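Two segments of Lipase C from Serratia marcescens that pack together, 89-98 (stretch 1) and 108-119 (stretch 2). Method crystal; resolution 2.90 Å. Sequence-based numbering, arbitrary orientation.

Stretch 1 89-98: YYTTLATEGR
Stretch 2, residues 108-119: IVTFSPILDAVK

Leu-115 lies at the apolar centre of this contact. Its CB leaves sideways, but an off-well chi1 of -91° with chi2 t brings the branched end onto the helix of residues 89-98. Leu-115 CD1 sits 3.7 Å from Leu-93 CB and 3.5 Å from the backbone N of Ala-94, while Leu-115 CD2 lies 4.0 Å from Tyr-90 CB. Ala-94 has nothing beyond its CB, which lies 4.2 Å from Leu-115 CD1. Leu-93, with chi1 m and chi2 t, points toward the second stretch, and its CD1 meets Ile-114 CD1 at 4.3 Å.

Tyr-90 extends the apolar surface. With chi1 m and chi2 -26°, its ring reaches Val-118, whose CG2 (chi1 m) stands over one face, 4.0 Å from the ring centroid and 21° off the normal: a CH-pi contact between a methyl and the aromatic cloud. Ile-114, chi1 m and chi2 114°, adds CG2 at 3.9 Å from Tyr-90 CE1.

Residues 89-98 are helical throughout, in a helix that continues beyond both ends, with i to i+4 bonds such as Ala-94 N to Tyr-90 O at 3.1 Å. The second stretch runs as extended loop through 108-112, takes Ser-112 as N-cap residue, and forms a short helix at 113-117; Pro-113 suits a first turn, where its nitrogen needs no hydrogen-bond acceptor. Val-118, at phi/psi -117/32, leaves helical geometry. The helix axes approach to 10.1 Å at 128°, nearer antiparallel than parallel. In register, Tyr-90 CA is 6.7 Å from Leu-115 CA, Gly-97 CA is 5.1 Å from Phe-111 CA, and Arg-98 CA is 5.7 Å from Val-109 CA.

The closest of these, Gly-97 with Phe-111, leaves little room for a side chain: a CB on Gly-97 would fall a tight 3.2 Å from Phe-111 CD1. Phe-111, chi1 m and chi2 -77°, directs its ring edge, whose C-H groups are slightly positive, at a carbonyl, with CE1 3.5 Å from Ala-94 O. Val-109, beta-branched and suited to extended backbone, has chi1 p and sets CG2 3.5 Å from both Gly-97 O and Arg-98 CA.

No hydrogen bond crosses between the stretches, so their contact rests on packing, which buries 489 Å² summed over both sides. Several polar groups bond within their own stretch or elsewhere. Thr-92 OG1 (chi1 p) donates to Tyr-89 O at 2.6 Å; Arg-98 NE and NH1 are hydrogen-bonded elsewhere in the structure; and Lys-119 NZ forms a salt bridge with Asp-116 OD1 at 2.6 Å.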

ATOM      1  N   TYR A  89      20.090   3.651 -10.001  1.00 63.33           N
ATOM      2  CA  TYR A  89      19.279   4.060 -11.127  1.00 65.05           C
ATOM      3  C   TYR A  89      18.346   2.929 -11.524  1.00 75.23           C
ATOM      4  O   TYR A  89      17.131   3.120 -11.660  1.00 71.69           O
ATOM      5  CB  TYR A  89      20.166   4.439 -12.298  1.00 57.56           C
ATOM      6  CG  TYR A  89      19.418   5.015 -13.468  1.00 63.65           C
ATOM      7  CD1 TYR A  89      18.413   5.959 -13.280  1.00 84.69           C
ATOM      8  CD2 TYR A  89      19.730   4.644 -14.763  1.00 56.89           C
ATOM      9  CE1 TYR A  89      17.724   6.505 -14.363  1.00 81.60           C
ATOM     10  CE2 TYR A  89      19.051   5.170 -15.847  1.00 58.87           C
ATOM     11  CZ  TYR A  89      18.051   6.098 -15.645  1.00 71.02           C
ATOM     12  OH  TYR A  89      17.385   6.613 -16.728  1.00 66.21           O
ATOM     13  N   TYR A  90      18.917   1.740 -11.662  1.00 69.40           N
ATOM     14  CA  TYR A  90      18.140   0.590 -12.075  1.00 67.83           C
ATOM     15  C   TYR A  90      17.030   0.332 -11.066  1.00 61.93           C
ATOM     16  O   TYR A  90      15.913  -0.110 -11.445  1.00 62.27           O
ATOM     17  CB  TYR A  90      19.038  -0.634 -12.246  1.00 58.18           C
ATOM     18  CG  TYR A  90      19.970  -0.537 -13.441  1.00 65.33           C
ATOM     19  CD1 TYR A  90      19.650   0.244 -14.538  1.00 69.62           C
ATOM     20  CD2 TYR A  90      21.184  -1.211 -13.461  1.00 70.91           C
ATOM     21  CE1 TYR A  90      20.504   0.330 -15.629  1.00 80.34           C
ATOM     22  CE2 TYR A  90      22.057  -1.120 -14.547  1.00 63.88           C
ATOM     23  CZ  TYR A  90      21.713  -0.357 -15.630  1.00 76.88           C
ATOM     24  OH  TYR A  90      22.575  -0.276 -16.715  1.00 79.27           O
ATOM     25  N   THR A  91      17.301   0.628  -9.792  1.00 45.28           N
ATOM     26  CA  THR A  91      16.268   0.314  -8.802  1.00 65.48           C
ATOM     27  C   THR A  91      15.083   1.268  -8.978  1.00 68.98           C
ATOM     28  O   THR A  91      13.896   0.860  -8.992  1.00 68.84           O
ATOM     29  CB  THR A  91      16.778   0.364  -7.351  1.00 66.06           C
ATOM     30  OG1 THR A  91      17.966  -0.424  -7.219  1.00 78.39           O
ATOM     31  CG2 THR A  91      15.739  -0.218  -6.453  1.00 38.28           C
ATOM     32  N   THR A  92      15.397   2.543  -9.156  1.00 68.64           N
ATOM     33  CA  THR A  92      14.308   3.482  -9.353  1.00 62.62           C
ATOM     34  C   THR A  92      13.568   3.157 -10.649  1.00 65.98           C
ATOM     35  O   THR A  92      12.357   3.255 -10.666  1.00 68.22           O
ATOM     36  CB  THR A  92      14.785   4.905  -9.376  1.00 49.53           C
ATOM     37  OG1 THR A  92      15.866   4.986 -10.295  1.00 77.98           O
ATOM     38  CG2 THR A  92      15.292   5.281  -8.006  1.00 50.07           C
ATOM     39  N   LEU A  93      14.271   2.747 -11.709  1.00 54.10           N
ATOM     40  CA  LEU A  93      13.579   2.394 -12.959  1.00 60.88           C
ATOM     41  C   LEU A  93      12.548   1.314 -12.742  1.00 68.54           C
ATOM     42  O   LEU A  93      11.429   1.407 -13.255  1.00 85.79           O
ATOM     43  CB  LEU A  93      14.550   1.933 -14.046  1.00 54.28           C
ATOM     44  CG  LEU A  93      15.311   3.103 -14.638  1.00 51.96           C
ATOM     45  CD1 LEU A  93      16.185   2.657 -15.751  1.00 49.94           C
ATOM     46  CD2 LEU A  93      14.276   4.056 -15.163  1.00 48.46           C
ATOM     47  N   ALA A  94      12.915   0.302 -11.971  1.00 61.64           N
ATOM     48  CA  ALA A  94      11.946  -0.737 -11.683  1.00 70.36           C
ATOM     49  C   ALA A  94      10.744  -0.108 -10.998  1.00 79.56           C
ATOM     50  O   ALA A  94       9.592  -0.198 -11.478  1.00 89.25           O
ATOM     51  CB  ALA A  94      12.562  -1.813 -10.798  1.00 74.31           C
ATOM     52  N   THR A  95      11.029   0.612  -9.923  1.00 70.24           N
ATOM     53  CA  THR A  95       9.959   1.221  -9.153  1.00 63.65           C
ATOM     54  C   THR A  95       9.029   2.114  -9.949  1.00 73.96           C
ATOM     55  O   THR A  95       7.814   2.086  -9.790  1.00 83.85           O
ATOM     56  CB  THR A  95      10.563   2.005  -8.034  1.00 59.28           C
ATOM     57  OG1 THR A  95      11.068   1.055  -7.089  1.00 67.60           O
ATOM     58  CG2 THR A  95       9.524   2.921  -7.355  1.00 48.91           C
ATOM     59  N   GLU A  96       9.626   2.866 -10.846  1.00 71.14           N
ATOM     60  CA  GLU A  96       8.932   3.811 -11.680  1.00 62.66           C
ATOM     61  C   GLU A  96       8.019   3.078 -12.663  1.00 62.72           C
ATOM     62  O   GLU A  96       6.918   3.542 -12.968  1.00 66.26           O
ATOM     63  CB  GLU A  96       9.954   4.662 -12.410  1.00 51.85           C
ATOM     64  CG  GLU A  96       9.396   5.876 -13.010  1.00 49.67           C
ATOM     65  CD  GLU A  96      10.455   6.682 -13.706  1.00 51.54           C
ATOM     66  OE1 GLU A  96      11.018   6.201 -14.717  1.00 51.84           O
ATOM     67  OE2 GLU A  96      10.770   7.775 -13.200  1.00 65.76           O
ATOM     68  N   GLY A  97       8.483   1.938 -13.166  1.00 48.93           N
ATOM     69  CA  GLY A  97       7.644   1.137 -14.044  1.00 45.40           C
ATOM     70  C   GLY A  97       6.413   0.733 -13.255  1.00 57.60           C
ATOM     71  O   GLY A  97       5.255   0.796 -13.757  1.00 81.29           O
ATOM     72  N   ARG A  98       6.642   0.354 -11.994  1.00 51.85           N
ATOM     73  CA  ARG A  98       5.506  -0.077 -11.169  1.00 54.11           C
ATOM     74  C   ARG A  98       4.542   1.067 -10.925  1.00 73.32           C
ATOM     75  O   ARG A  98       3.342   0.926 -11.151  1.00 95.69           O
ATOM     76  CB  ARG A  98       5.951  -0.673  -9.832  1.00 53.99           C
ATOM     77  CG  ARG A  98       4.832  -0.762  -8.817  1.00 55.08           C
ATOM     78  CD  ARG A  98       5.285  -1.516  -7.559  1.00 73.76           C
ATOM     79  NE  ARG A  98       6.081  -0.689  -6.644  1.00 68.40           N
ATOM     80  CZ  ARG A  98       5.576   0.224  -5.821  1.00 55.37           C
ATOM     81  NH1 ARG A  98       4.269   0.480  -5.801  1.00 55.59           N
ATOM     82  NH2 ARG A  98       6.385   0.909  -5.035  1.00 50.16           N
ATOM     83  N   ILE A 108      -0.944  -5.101 -16.219  1.00 78.90           N
ATOM     84  CA  ILE A 108       0.402  -5.649 -16.068  1.00 67.82           C
ATOM     85  C   ILE A 108       1.442  -4.530 -16.044  1.00 74.51           C
ATOM     86  O   ILE A 108       1.306  -3.525 -16.744  1.00 86.93           O
ATOM     87  CB  ILE A 108       0.738  -6.655 -17.193  1.00 67.15           C
ATOM     88  CG1 ILE A 108       1.957  -7.487 -16.815  1.00 75.58           C
ATOM     89  CG2 ILE A 108       1.022  -5.953 -18.511  1.00 63.97           C
ATOM     90  CD1 ILE A 108       2.245  -8.600 -17.786  1.00 83.61           C
ATOM     91  N   VAL A 109       2.454  -4.681 -15.196  1.00 78.32           N
ATOM     92  CA  VAL A 109       3.580  -3.747 -15.146  1.00 77.53           C
ATOM     93  C   VAL A 109       4.478  -3.950 -16.378  1.00 84.65           C
ATOM     94  O   VAL A 109       4.702  -5.080 -16.827  1.00 87.40           O
ATOM     95  CB  VAL A 109       4.390  -3.916 -13.833  1.00 68.37           C
ATOM     96  CG1 VAL A 109       5.337  -5.091 -13.927  1.00 71.25           C
ATOM     97  CG2 VAL A 109       5.155  -2.667 -13.502  1.00 68.01           C
ATOM     98  N   THR A 110       4.939  -2.849 -16.964  1.00 78.53           N
ATOM     99  CA  THR A 110       5.832  -2.922 -18.119  1.00 69.57           C
ATOM    100  C   THR A 110       7.078  -2.061 -17.911  1.00 87.81           C
ATOM    101  O   THR A 110       6.987  -0.833 -17.804  1.00109.51           O
ATOM    102  CB  THR A 110       5.092  -2.483 -19.394  1.00 69.27           C
ATOM    103  OG1 THR A 110       4.032  -3.406 -19.633  1.00 70.76           O
ATOM    104  CG2 THR A 110       6.026  -2.425 -20.626  1.00 41.48           C
ATOM    105  N   PHE A 111       8.236  -2.714 -17.868  1.00 72.00           N
ATOM    106  CA  PHE A 111       9.491  -2.069 -17.495  1.00 60.39           C
ATOM    107  C   PHE A 111      10.275  -1.420 -18.634  1.00 65.09           C
ATOM    108  O   PHE A 111      10.177  -1.829 -19.789  1.00 78.79           O
ATOM    109  CB  PHE A 111      10.382  -3.089 -16.828  1.00 45.70           C
ATOM    110  CG  PHE A 111       9.872  -3.581 -15.506  1.00 46.47           C
ATOM    111  CD1 PHE A 111       9.995  -2.803 -14.360  1.00 57.52           C
ATOM    112  CD2 PHE A 111       9.263  -4.825 -15.410  1.00 45.52           C
ATOM    113  CE1 PHE A 111       9.519  -3.262 -13.126  1.00 69.96           C
ATOM    114  CE2 PHE A 111       8.800  -5.295 -14.190  1.00 62.40           C
ATOM    115  CZ  PHE A 111       8.920  -4.510 -13.046  1.00 72.73           C
ATOM    116  N   SER A 112      11.100  -0.442 -18.277  1.00 60.39           N
ATOM    117  CA  SER A 112      11.864   0.339 -19.245  1.00 60.75           C
ATOM    118  C   SER A 112      12.751  -0.562 -20.076  1.00 60.55           C
ATOM    119  O   SER A 112      13.301  -1.536 -19.583  1.00 70.18           O
ATOM    120  CB  SER A 112      12.714   1.383 -18.515  1.00 69.27           C
ATOM    121  OG  SER A 112      13.264   2.337 -19.397  1.00 84.91           O
ATOM    122  N   PRO A 113      12.899  -0.246 -21.347  1.00 67.30           N
ATOM    123  CA  PRO A 113      13.749  -1.092 -22.181  1.00 66.79           C
ATOM    124  C   PRO A 113      15.180  -1.120 -21.678  1.00 83.29           C
ATOM    125  O   PRO A 113      15.861  -2.126 -21.897  1.00101.58           O
ATOM    126  CB  PRO A 113      13.664  -0.439 -23.553  1.00 62.92           C
ATOM    127  CG  PRO A 113      12.350   0.240 -23.553  1.00 72.69           C
ATOM    128  CD  PRO A 113      12.150   0.746 -22.136  1.00 69.31           C
ATOM    129  N   ILE A 114      15.628  -0.072 -20.987  1.00 75.45           N
ATOM    130  CA  ILE A 114      16.982  -0.126 -20.436  1.00 89.56           C
ATOM    131  C   ILE A 114      17.143  -1.320 -19.537  1.00 91.99           C
ATOM    132  O   ILE A 114      18.083  -2.099 -19.682  1.00100.50           O
ATOM    133  CB  ILE A 114      17.364   1.094 -19.601  1.00 81.98           C
ATOM    134  CG1 ILE A 114      17.279   2.352 -20.426  1.00 72.84           C
ATOM    135  CG2 ILE A 114      18.785   0.954 -19.128  1.00 91.86           C
ATOM    136  CD1 ILE A 114      16.246   3.247 -19.966  1.00 68.59           C
ATOM    137  N   LEU A 115      16.192  -1.448 -18.622  1.00 75.05           N
ATOM    138  CA  LEU A 115      16.166  -2.524 -17.667  1.00 71.08           C
ATOM    139  C   LEU A 115      16.172  -3.848 -18.416  1.00 87.59           C
ATOM    140  O   LEU A 115      16.849  -4.806 -18.012  1.00 86.72           O
ATOM    141  CB  LEU A 115      14.924  -2.411 -16.804  1.00 53.55           C
ATOM    142  CG  LEU A 115      15.094  -1.614 -15.531  1.00 57.04           C
ATOM    143  CD1 LEU A 115      13.780  -1.600 -14.768  1.00 64.06           C
ATOM    144  CD2 LEU A 115      16.216  -2.173 -14.685  1.00 64.33           C
ATOM    145  N   ASP A 116      15.434  -3.885 -19.522  1.00 84.11           N
ATOM    146  CA  ASP A 116      15.321  -5.095 -20.310  1.00 80.43           C
ATOM    147  C   ASP A 116      16.735  -5.482 -20.768  1.00 79.57           C
ATOM    148  O   ASP A 116      17.241  -6.578 -20.457  1.00 58.14           O
ATOM    149  CB  ASP A 116      14.387  -4.839 -21.487  1.00 87.35           C
ATOM    150  CG  ASP A 116      14.142  -6.055 -22.309  1.00101.54           C
ATOM    151  OD1 ASP A 116      14.484  -7.158 -21.849  1.00115.41           O
ATOM    152  OD2 ASP A 116      13.632  -5.903 -23.440  1.00106.24           O
ATOM    153  N   ALA A 117      17.423  -4.506 -21.353  1.00 76.50           N
ATOM    154  CA  ALA A 117      18.739  -4.727 -21.934  1.00 70.56           C
ATOM    155  C   ALA A 117      19.758  -5.269 -20.920  1.00 77.18           C
ATOM    156  O   ALA A 117      20.703  -5.962 -21.292  1.00 91.98           O
ATOM    157  CB  ALA A 117      19.235  -3.445 -22.545  1.00 68.99           C
ATOM    158  N   VAL A 118      19.589  -4.945 -19.647  1.00 76.27           N
ATOM    159  CA  VAL A 118      20.513  -5.461 -18.650  1.00 83.07           C
ATOM    160  C   VAL A 118      19.769  -6.354 -17.653  1.00 91.51           C
ATOM    161  O   VAL A 118      20.135  -6.418 -16.472  1.00 79.00           O
ATOM    162  CB  VAL A 118      21.245  -4.326 -17.893  1.00 75.70           C
ATOM    163  CG1 VAL A 118      21.948  -3.417 -18.870  1.00 76.09           C
ATOM    164  CG2 VAL A 118      20.275  -3.509 -17.069  1.00 79.68           C
ATOM    165  N   LYS A 119      18.722  -7.037 -18.134  1.00 88.86           N
ATOM    166  CA  LYS A 119      17.987  -7.998 -17.302  1.00 87.82           C
ATOM    167  C   LYS A 119      18.877  -9.120 -16.799  1.00102.46           C
ATOM    168  O   LYS A 119      18.599  -9.699 -15.752  1.00110.80           O
ATOM    169  CB  LYS A 119      16.796  -8.591 -18.038  1.00 96.04           C
ATOM    170  CG  LYS A 119      15.605  -8.844 -17.098  1.00108.29           C
ATOM    171  CD  LYS A 119      14.266  -8.612 -17.790  1.00112.45           C
ATOM    172  CE  LYS A 119      14.355  -8.943 -19.283  1.00123.57           C
ATOM    173  NZ  LYS A 119      13.133  -8.501 -20.014  1.00130.23           N
TER